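Local coordinates for protein carbohydrate binding module (Escherichia coli, PDB 2XFD) that binds glycans such as cellobiose in a calcium-dependent manner, as a small all-beta carbohydrate-binding module, at residues Gln28-Thr33 with Tyr39-Ser44; Ile49-Thr54 with Asp65-Asn70. All blocks are in the same frame, centred on the assembly; numbering follows the deposited sequence. Where two conformers were deposited one is given.

Contact 1: Gln28-Thr33 with Tyr39-Ser44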
ATOM      1  N   GLN A  28      11.322  -0.779  -2.001  1.00  6.08           N
ATOM      2  CA  GLN A  28      11.170  -1.815  -3.022  1.00  6.32           C
ATOM      3  C   GLN A  28       9.903  -1.505  -3.788  1.00  5.80           C
ATOM      4  O   GLN A  28       8.951  -0.976  -3.226  1.00  7.47           O
ATOM      5  CB  GLN A  28      11.096  -3.192  -2.404  1.00  7.42           C
ATOM      6  CG  GLN A  28      11.103  -4.396  -3.377  1.00 10.04           C
ATOM      7  CD  GLN A  28      12.282  -4.400  -4.268  1.00 16.55           C
ATOM      8  OE1 GLN A  28      13.259  -4.966  -3.940  1.00 21.45           O
ATOM      9  NE2 GLN A  28      12.200  -3.711  -5.368  1.00 24.75           N
ATOM     10  N   THR A  29       9.884  -1.836  -5.069  1.00  5.71           N
ATOM     11  CA  THR A  29       8.705  -1.784  -5.902  1.00  6.00           C
ATOM     12  C   THR A  29       8.379  -3.202  -6.380  1.00  5.34           C
ATOM     13  O   THR A  29       9.296  -3.998  -6.612  1.00  6.07           O
ATOM     14  CB  THR A  29       8.925  -0.829  -7.047  1.00  6.97           C
ATOM     15  OG1 THR A  29       9.849  -1.294  -7.984  1.00 13.07           O
ATOM     16  CG2 THR A  29       9.256   0.528  -6.544  1.00  6.83           C
ATOM     17  N   TRP A  30       7.098  -3.476  -6.566  1.00  4.93           N
ATOM     18  CA  TRP A  30       6.581  -4.740  -7.038  1.00  4.82           C
ATOM     19  C   TRP A  30       5.485  -4.525  -8.044  1.00  4.05           C
ATOM     20  O   TRP A  30       4.668  -3.615  -7.899  1.00  6.04           O
ATOM     21  CB  TRP A  30       6.067  -5.575  -5.879  1.00  5.96           C
ATOM     22  CG  TRP A  30       7.092  -5.957  -4.891  1.00  5.14           C
ATOM     23  CD1 TRP A  30       8.056  -6.918  -5.038  1.00  5.07           C
ATOM     24  CD2 TRP A  30       7.222  -5.509  -3.538  1.00  5.08           C
ATOM     25  NE1 TRP A  30       8.802  -7.061  -3.924  1.00  5.86           N
ATOM     26  CE2 TRP A  30       8.288  -6.219  -2.973  1.00  5.60           C
ATOM     27  CE3 TRP A  30       6.501  -4.598  -2.739  1.00  7.03           C
ATOM     28  CZ2 TRP A  30       8.661  -6.060  -1.645  1.00  7.67           C
ATOM     29  CZ3 TRP A  30       6.889  -4.421  -1.430  1.00  8.81           C
ATOM     30  CH2 TRP A  30       7.940  -5.203  -0.888  1.00  8.84           C
ATOM     31  N   THR A  31       5.402  -5.416  -9.005  1.00  4.43           N
ATOM     32  CA  THR A  31       4.198  -5.575  -9.788  1.00  4.27           C
ATOM     33  C   THR A  31       3.321  -6.634  -9.121  1.00  4.34           C
ATOM     34  O   THR A  31       3.824  -7.657  -8.675  1.00  5.29           O
ATOM     35  CB  THR A  31       4.540  -6.038 -11.237  1.00  5.12           C
ATOM     36  OG1 THR A  31       5.466  -5.156 -11.823  1.00  5.70           O
ATOM     37  CG2 THR A  31       3.271  -6.091 -12.098  1.00  5.85           C
ATOM     38  N   LEU A  32       2.032  -6.358  -8.991  1.00  4.32           N
ATOM     39  CA  LEU A  32       1.087  -7.229  -8.327  1.00  4.25           C
ATOM     40  C   LEU A  32       0.428  -8.210  -9.276  1.00  4.86           C
ATOM     41  O   LEU A  32       0.369  -7.969 -10.484  1.00  7.20           O
ATOM     42  CB  LEU A  32       0.054  -6.419  -7.579  1.00  4.72           C
ATOM     43  CG  LEU A  32       0.599  -5.456  -6.502  1.00  4.33           C
ATOM     44  CD1 LEU A  32      -0.504  -4.728  -5.845  1.00  5.34           C
ATOM     45  CD2 LEU A  32       1.441  -6.165  -5.484  1.00  5.66           C
ATOM     46  N   THR A  33      -0.077  -9.298  -8.713  1.00  4.51           N
ATOM     47  CA  THR A  33      -0.962 -10.179  -9.457  1.00  4.60           C
ATOM     48  C   THR A  33      -2.395  -9.896  -9.033  1.00  4.71           C
ATOM     49  O   THR A  33      -2.636  -9.111  -8.133  1.00  5.76           O
ATOM     50  CB  THR A  33      -0.561 -11.643  -9.142  1.00  5.64           C
ATOM     51  OG1 THR A  33      -0.921 -11.885  -7.763  1.00  7.12           O
ATOM     52  CG2 THR A  33       0.869 -11.953  -9.454  1.00  7.48           C
ATOM     53  N   TYR A  39       4.777  -9.878  -0.228  1.00  4.66           N
ATOM     54  CA  TYR A  39       5.941  -9.232  -0.790  1.00  4.64           C
ATOM     55  C   TYR A  39       6.773  -8.725   0.369  1.00  5.36           C
ATOM     56  O   TYR A  39       6.267  -7.945   1.183  1.00  6.71           O
ATOM     57  CB  TYR A  39       5.500  -8.046  -1.682  1.00  5.79           C
ATOM     58  CG  TYR A  39       4.602  -8.459  -2.834  1.00  5.06           C
ATOM     59  CD1 TYR A  39       5.136  -8.807  -4.036  1.00  6.05           C
ATOM     60  CD2 TYR A  39       3.237  -8.594  -2.672  1.00  5.34           C
ATOM     61  CE1 TYR A  39       4.336  -9.263  -5.094  1.00  6.28           C
ATOM     62  CE2 TYR A  39       2.452  -9.041  -3.700  1.00  4.68           C
ATOM     63  CZ  TYR A  39       2.992  -9.371  -4.932  1.00  4.77           C
ATOM     64  OH  TYR A  39       2.243  -9.850  -5.953  1.00  5.94           O
ATOM     65  N   THR A  40       8.026  -9.131   0.478  1.00  5.56           N
ATOM     66  CA  THR A  40       8.830  -8.843   1.685  1.00  5.36           C
ATOM     67  C   THR A  40      10.067  -8.090   1.327  1.00  6.00           C
ATOM     68  O   THR A  40      10.756  -8.403   0.355  1.00  7.22           O
ATOM     69  CB  THR A  40       9.162 -10.145   2.436  1.00  6.56           C
ATOM     70  OG1 THR A  40       7.926 -10.727   2.867  1.00  9.07           O
ATOM     71  CG2 THR A  40      10.004  -9.914   3.634  1.00  8.52           C
ATOM     72  N   ALA A  41      10.408  -7.100   2.144  1.00  5.78           N
ATOM     73  CA  ALA A  41      11.659  -6.373   2.030  1.00  6.59           C
ATOM     74  C   ALA A  41      12.192  -6.051   3.402  1.00  6.18           C
ATOM     75  O   ALA A  41      11.498  -6.035   4.383  1.00  8.93           O
ATOM     76  CB  ALA A  41      11.491  -5.099   1.226  1.00  9.11           C
ATOM     77  N   SER A  42      13.481  -5.747   3.418  1.00  7.22           N
ATOM     78  CA  SER A  42      14.244  -5.358   4.582  0.50  8.86           C
ATOM     79  C   SER A  42      14.622  -3.902   4.483  1.00  8.53           C
ATOM     80  O   SER A  42      14.855  -3.403   3.374  1.00 11.18           O
ATOM     81  CB  SER A  42      15.607  -6.130   4.645  0.50 10.54           C
ATOM     82  OG  SER A  42      15.430  -7.529   4.843  0.50 16.31           O
ATOM     83  N   THR A  43      14.725  -3.217   5.603  1.00  7.24           N
ATOM     84  CA  THR A  43      15.227  -1.851   5.604  1.00  6.99           C
ATOM     85  C   THR A  43      15.778  -1.519   7.019  1.00  7.13           C
ATOM     86  O   THR A  43      15.215  -1.922   8.039  1.00  8.12           O
ATOM     87  CB  THR A  43      14.138  -0.826   5.232  1.00  8.93           C
ATOM     88  OG1 THR A  43      14.687   0.482   5.162  1.00 10.13           O
ATOM     89  CG2 THR A  43      12.953  -0.821   6.159  1.00  9.57           C
ATOM     90  N   SER A  44      16.813  -0.686   7.000  1.00  7.46           N
ATOM     91  CA  SER A  44      17.399  -0.042   8.171  0.50  7.83           C
ATOM     92  C   SER A  44      16.663   1.275   8.529  1.00  7.01           C
ATOM     93  O   SER A  44      16.894   1.846   9.554  1.00  8.89           O
ATOM     94  CB  SER A  44      18.888   0.236   7.946  0.50  9.50           C
ATOM     95  OG  SER A  44      19.133   1.148   6.933  0.50 11.20           O
TER
HETATM   96  O   HOH W   1      -0.415  -9.827  -5.704  1.00  4.75           O

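Contact 2: Ile49-Thr54 with Asp65-Asn70. With CA (calcium ion), chain D.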
ATOM      1  N   ILE A  49       5.986   4.492   7.231  1.00  4.60           N
ATOM      2  CA  ILE A  49       5.787   3.485   6.205  1.00  4.47           C
ATOM      3  C   ILE A  49       4.575   3.853   5.370  1.00  3.64           C
ATOM      4  O   ILE A  49       3.499   4.128   5.878  1.00  5.04           O
ATOM      5  CB  ILE A  49       5.546   2.076   6.814  1.00  4.50           C
ATOM      6  CG1 ILE A  49       6.739   1.647   7.682  1.00  5.29           C
ATOM      7  CG2 ILE A  49       5.253   1.087   5.744  1.00  5.38           C
ATOM      8  CD1 ILE A  49       6.361   0.460   8.576  1.00  7.33           C
ATOM      9  N   ARG A  50       4.743   3.828   4.035  1.00  4.59           N
ATOM     10  CA  ARG A  50       3.640   3.955   3.098  1.00  4.52           C
ATOM     11  C   ARG A  50       3.689   2.834   2.089  1.00  4.74           C
ATOM     12  O   ARG A  50       4.758   2.358   1.691  1.00  5.80           O
ATOM     13  CB  ARG A  50       3.725   5.299   2.377  1.00  5.74           C
ATOM     14  CG  ARG A  50       3.584   6.497   3.282  1.00  5.89           C
ATOM     15  CD  ARG A  50       3.825   7.788   2.558  1.00  7.04           C
ATOM     16  NE  ARG A  50       3.680   8.862   3.513  1.00  7.77           N
ATOM     17  CZ  ARG A  50       3.947  10.140   3.225  1.00  8.35           C
ATOM     18  NH1 ARG A  50       3.893  11.042   4.193  1.00  9.78           N
ATOM     19  NH2 ARG A  50       4.240  10.494   2.006  1.00  9.97           N
ATOM     20  N   VAL A  51       2.510   2.387   1.650  1.00  4.30           N
ATOM     21  CA  VAL A  51       2.373   1.543   0.473  1.00  3.97           C
ATOM     22  C   VAL A  51       1.654   2.381  -0.557  1.00  3.90           C
ATOM     23  O   VAL A  51       0.532   2.831  -0.343  1.00  4.94           O
ATOM     24  CB  VAL A  51       1.616   0.262   0.742  1.00  4.42           C
ATOM     25  CG1 VAL A  51       1.413  -0.511  -0.526  1.00  5.46           C
ATOM     26  CG2 VAL A  51       2.335  -0.565   1.790  1.00  5.31           C
ATOM     27  N   ALA A  52       2.360   2.664  -1.669  1.00  4.68           N
ATOM     28  CA  ALA A  52       1.888   3.584  -2.695  1.00  4.94           C
ATOM     29  C   ALA A  52       1.606   2.874  -3.974  1.00  5.11           C
ATOM     30  O   ALA A  52       2.402   2.083  -4.469  1.00  7.33           O
ATOM     31  CB  ALA A  52       2.932   4.651  -2.979  1.00  6.78           C
ATOM     32  N   PHE A  53       0.480   3.194  -4.589  1.00  5.58           N
ATOM     33  CA  PHE A  53       0.085   2.752  -5.942  1.00  5.27           C
ATOM     34  C   PHE A  53       0.498   3.884  -6.881  1.00  5.88           C
ATOM     35  O   PHE A  53       0.151   5.026  -6.640  1.00  7.64           O
ATOM     36  CB  PHE A  53      -1.425   2.544  -5.967  1.00  5.78           C
ATOM     37  CG  PHE A  53      -2.080   2.242  -7.291  1.00  5.51           C
ATOM     38  CD1 PHE A  53      -1.489   1.466  -8.299  1.00  5.75           C
ATOM     39  CD2 PHE A  53      -3.377   2.644  -7.476  1.00  5.95           C
ATOM     40  CE1 PHE A  53      -2.170   1.157  -9.465  1.00  6.67           C
ATOM     41  CE2 PHE A  53      -4.080   2.327  -8.614  1.00  7.32           C
ATOM     42  CZ  PHE A  53      -3.494   1.567  -9.612  1.00  6.82           C
ATOM     43  N   THR A  54       1.251   3.563  -7.935  1.00  6.80           N
ATOM     44  CA  THR A  54       1.930   4.592  -8.726  1.00  8.35           C
ATOM     45  C   THR A  54       1.565   4.584 -10.202  1.00  8.07           C
ATOM     46  O   THR A  54       1.987   5.524 -10.873  1.00 10.65           O
ATOM     47  CB  THR A  54       3.437   4.430  -8.579  1.00  8.64           C
ATOM     48  OG1 THR A  54       3.840   3.179  -9.126  1.00  9.81           O
ATOM     49  CG2 THR A  54       3.904   4.530  -7.144  1.00  9.79           C
ATOM     50  N   ASP A  65      -4.278  -5.783   1.801  1.00  4.41           N
ATOM     51  CA  ASP A  65      -4.875  -6.403   2.974  1.00  4.87           C
ATOM     52  C   ASP A  65      -4.303  -5.823   4.264  1.00  4.35           C
ATOM     53  O   ASP A  65      -5.038  -5.340   5.160  1.00  4.45           O
ATOM     54  CB  ASP A  65      -4.747  -7.938   2.942  1.00  5.04           C
ATOM     55  CG  ASP A  65      -5.612  -8.662   3.926  1.00  6.31           C
ATOM     56  OD1 ASP A  65      -6.232  -8.042   4.773  1.00  6.50           O
ATOM     57  OD2 ASP A  65      -5.658  -9.918   3.841  1.00  8.56           O
ATOM     58  N   TYR A  66      -3.000  -5.861   4.380  1.00  3.92           N
ATOM     59  CA  TYR A  66      -2.271  -5.519   5.563  1.00  3.65           C
ATOM     60  C   TYR A  66      -0.792  -5.448   5.208  1.00  3.36           C
ATOM     61  O   TYR A  66      -0.365  -5.912   4.151  1.00  4.30           O
ATOM     62  CB  TYR A  66      -2.525  -6.491   6.755  1.00  4.73           C
ATOM     63  CG  TYR A  66      -2.190  -7.940   6.447  1.00  3.84           C
ATOM     64  CD1 TYR A  66      -0.911  -8.399   6.397  1.00  4.73           C
ATOM     65  CD2 TYR A  66      -3.200  -8.858   6.246  1.00  6.20           C
ATOM     66  CE1 TYR A  66      -0.620  -9.743   6.179  1.00  5.22           C
ATOM     67  CE2 TYR A  66      -2.930 -10.176   6.008  1.00  7.14           C
ATOM     68  CZ  TYR A  66      -1.631 -10.612   5.967  1.00  7.13           C
ATOM     69  OH  TYR A  66      -1.371 -11.959   5.703  1.00  8.90           O
ATOM     70  N   ILE A  67      -0.014  -4.927   6.159  1.00  3.32           N
ATOM     71  CA  ILE A  67       1.410  -5.152   6.184  1.00  3.11           C
ATOM     72  C   ILE A  67       1.751  -5.826   7.505  1.00  3.44           C
ATOM     73  O   ILE A  67       0.990  -5.809   8.463  1.00  4.15           O
ATOM     74  CB  ILE A  67       2.268  -3.864   5.953  1.00  4.01           C
ATOM     75  CG1 ILE A  67       2.255  -2.953   7.163  1.00  3.81           C
ATOM     76  CG2 ILE A  67       1.803  -3.182   4.696  1.00  4.43           C
ATOM     77  CD1 ILE A  67       3.193  -1.782   7.011  1.00  4.87           C
ATOM     78  N   VAL A  68       2.974  -6.399   7.579  1.00  3.77           N
ATOM     79  CA  VAL A  68       3.517  -6.951   8.782  1.00  3.99           C
ATOM     80  C   VAL A  68       4.887  -6.288   8.991  1.00  3.85           C
ATOM     81  O   VAL A  68       5.711  -6.305   8.085  1.00  5.04           O
ATOM     82  CB  VAL A  68       3.692  -8.490   8.697  1.00  4.08           C
ATOM     83  CG1 VAL A  68       4.086  -9.036  10.068  1.00  6.16           C
ATOM     84  CG2 VAL A  68       2.440  -9.148   8.156  1.00  6.02           C
ATOM     85  N   VAL A  69       5.090  -5.687  10.136  1.00  3.61           N
ATOM     86  CA  VAL A  69       6.304  -4.955  10.466  1.00  4.05           C
ATOM     87  C   VAL A  69       6.974  -5.636  11.633  1.00  4.42           C
ATOM     88  O   VAL A  69       6.441  -5.581  12.755  1.00  4.62           O
ATOM     89  CB  VAL A  69       6.014  -3.477  10.774  1.00  4.28           C
ATOM     90  CG1 VAL A  69       7.323  -2.743  11.024  1.00  5.93           C
ATOM     91  CG2 VAL A  69       5.202  -2.821   9.695  1.00  5.06           C
ATOM     92  N   ASN A  70       8.097  -6.310  11.444  1.00  4.58           N
ATOM     93  CA  ASN A  70       8.762  -7.020  12.510  1.00  5.73           C
ATOM     94  C   ASN A  70       7.787  -7.885  13.287  1.00  6.05           C
ATOM     95  O   ASN A  70       7.826  -7.989  14.538  1.00  7.65           O
ATOM     96  CB  ASN A  70       9.535  -6.047  13.420  1.00  6.48           C
ATOM     97  CG  ASN A  70      10.613  -5.293  12.691  1.00  6.12           C
ATOM     98  OD1 ASN A  70      11.283  -5.896  11.831  1.00  7.98           O
ATOM     99  ND2 ASN A  70      10.807  -4.003  13.024  1.00  8.13           N
TER
HETATM  100 CA    CA D1112      -7.225  -6.252   5.870  1.00  6.03          CA
HETATM  101  O   HOH W   2      -8.529  -8.142   6.483  1.00 12.00           O

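Contact 1: Gln28-Thr33 with Tyr39-Ser44
Tyr39 lies against one face of the Trp30 indole: its CB stands 3.5 Å from the centroid of the Trp30 six-membered ring, 7° off the normal, a CH-pi contact close to ideal. The two side chains run past each other in opposite directions, which carries the phenol back over the pyrrole end of the same face. There Tyr39 CD1 comes to 3.6 Å from Trp30 CG, with the ring planes inclined at 47°, neither stacked nor edge-to-face. Gln28 CG lies over the opposite face of the indole, toward its rim, placed there by a chi1 of -173° that sets it anti to the backbone N. At the far end of the indole, Trp30 CH2 lies 4.1 Å from the methyl CB of Ala41. Leu32 meets the phenol further out, its CD2 3.5 Å from Tyr39 CE2. Beyond the hydroxyl a water lies in the plane of the ring, 2.7 Å from Tyr39 OH; this water also accepts a bond from Thr33 N. Replacing Trp30 with an alanine would probably open a gap beneath Tyr39 CB and leave the methylene of Gln28 without its aromatic surface. No hydrogen bond joins the segments directly; their strands, nearly antiparallel, belong to different sheets, Trp30 pairing with Val18 and Tyr39 with Val7. Such side-chain packing across facing sheets is characteristic of a beta-sandwich, here along its partly exposed border.

Contact 2: Ile49-Thr54 with Asp65-Asn70
Strands 49-53 and 65-69 face each other with their axes 9.7 Å apart at closest approach and their directions at 143°, a separation bridged by side chains, without a backbone hydrogen bond between them. Ile49 and Val69 meet tip to tip, the delta methyl CD1 of Ile49 reaching Val69 CG2 at 3.7 Å. The other branch of Ile49 turns to the next inward-pointing residue of the opposite strand: its CG2 lies 3.8 Å from Ile67 CD1, the two chains passing at a slant. Ile67 is thus shared. Its CG1 is set between the backbone N and the carbonyl carbon (chi1 73°), which sends CD1 to Ile49 while CG2 goes to Val51. There the branches slide past each other in opposite directions, and Val51 CG2 stops 3.9 Å from Ile67 CG2. All four residues are buried; Leu20 and Ile5 touch Ile49 and Val7 touches Ile67, while Arg74 lies along Ile49 and Val69. At the start of strand 65-69, away from this packing, Asp65 binds a calcium ion through both its backbone O, at 2.5 Å, and its carboxylate OD1, at 2.3 Å. Gln75, Glu77, Glu98 and a water also coordinate this ion, which is distinct from the one at the glycan pocket. Across the contact itself, only branched aliphatic groups meet, consistent with the two layers being held here by close fit and exclusion of water; besides the sheet pairing of its strand, the calcium adds a polar anchor at the Asp65 end.

Overall arrangement
From the N terminus, strand 4-11 enters the sheet of 37-42 and 62-69, and strand 17-22 the sheet of 25-31 and 48-53. Strand 25-31 then runs out into Leu32 and Thr33, and a short connection returns the chain as strand 37-42, where contact 1 closes the first loop. The chain passes on to strand 48-53 and, after a longer excursion carrying calcium- and glycan-binding Asp56 and Asp61, comes back as strand 62-69 to close contact 2. The loops follow in series, neither nested nor crossed. Each contact joins the same two sheets. Their centres are 9 Å apart and their nearest atoms about 7 Å, so they do not touch, contact 1 near the surface and contact 2 in the core of the sandwich.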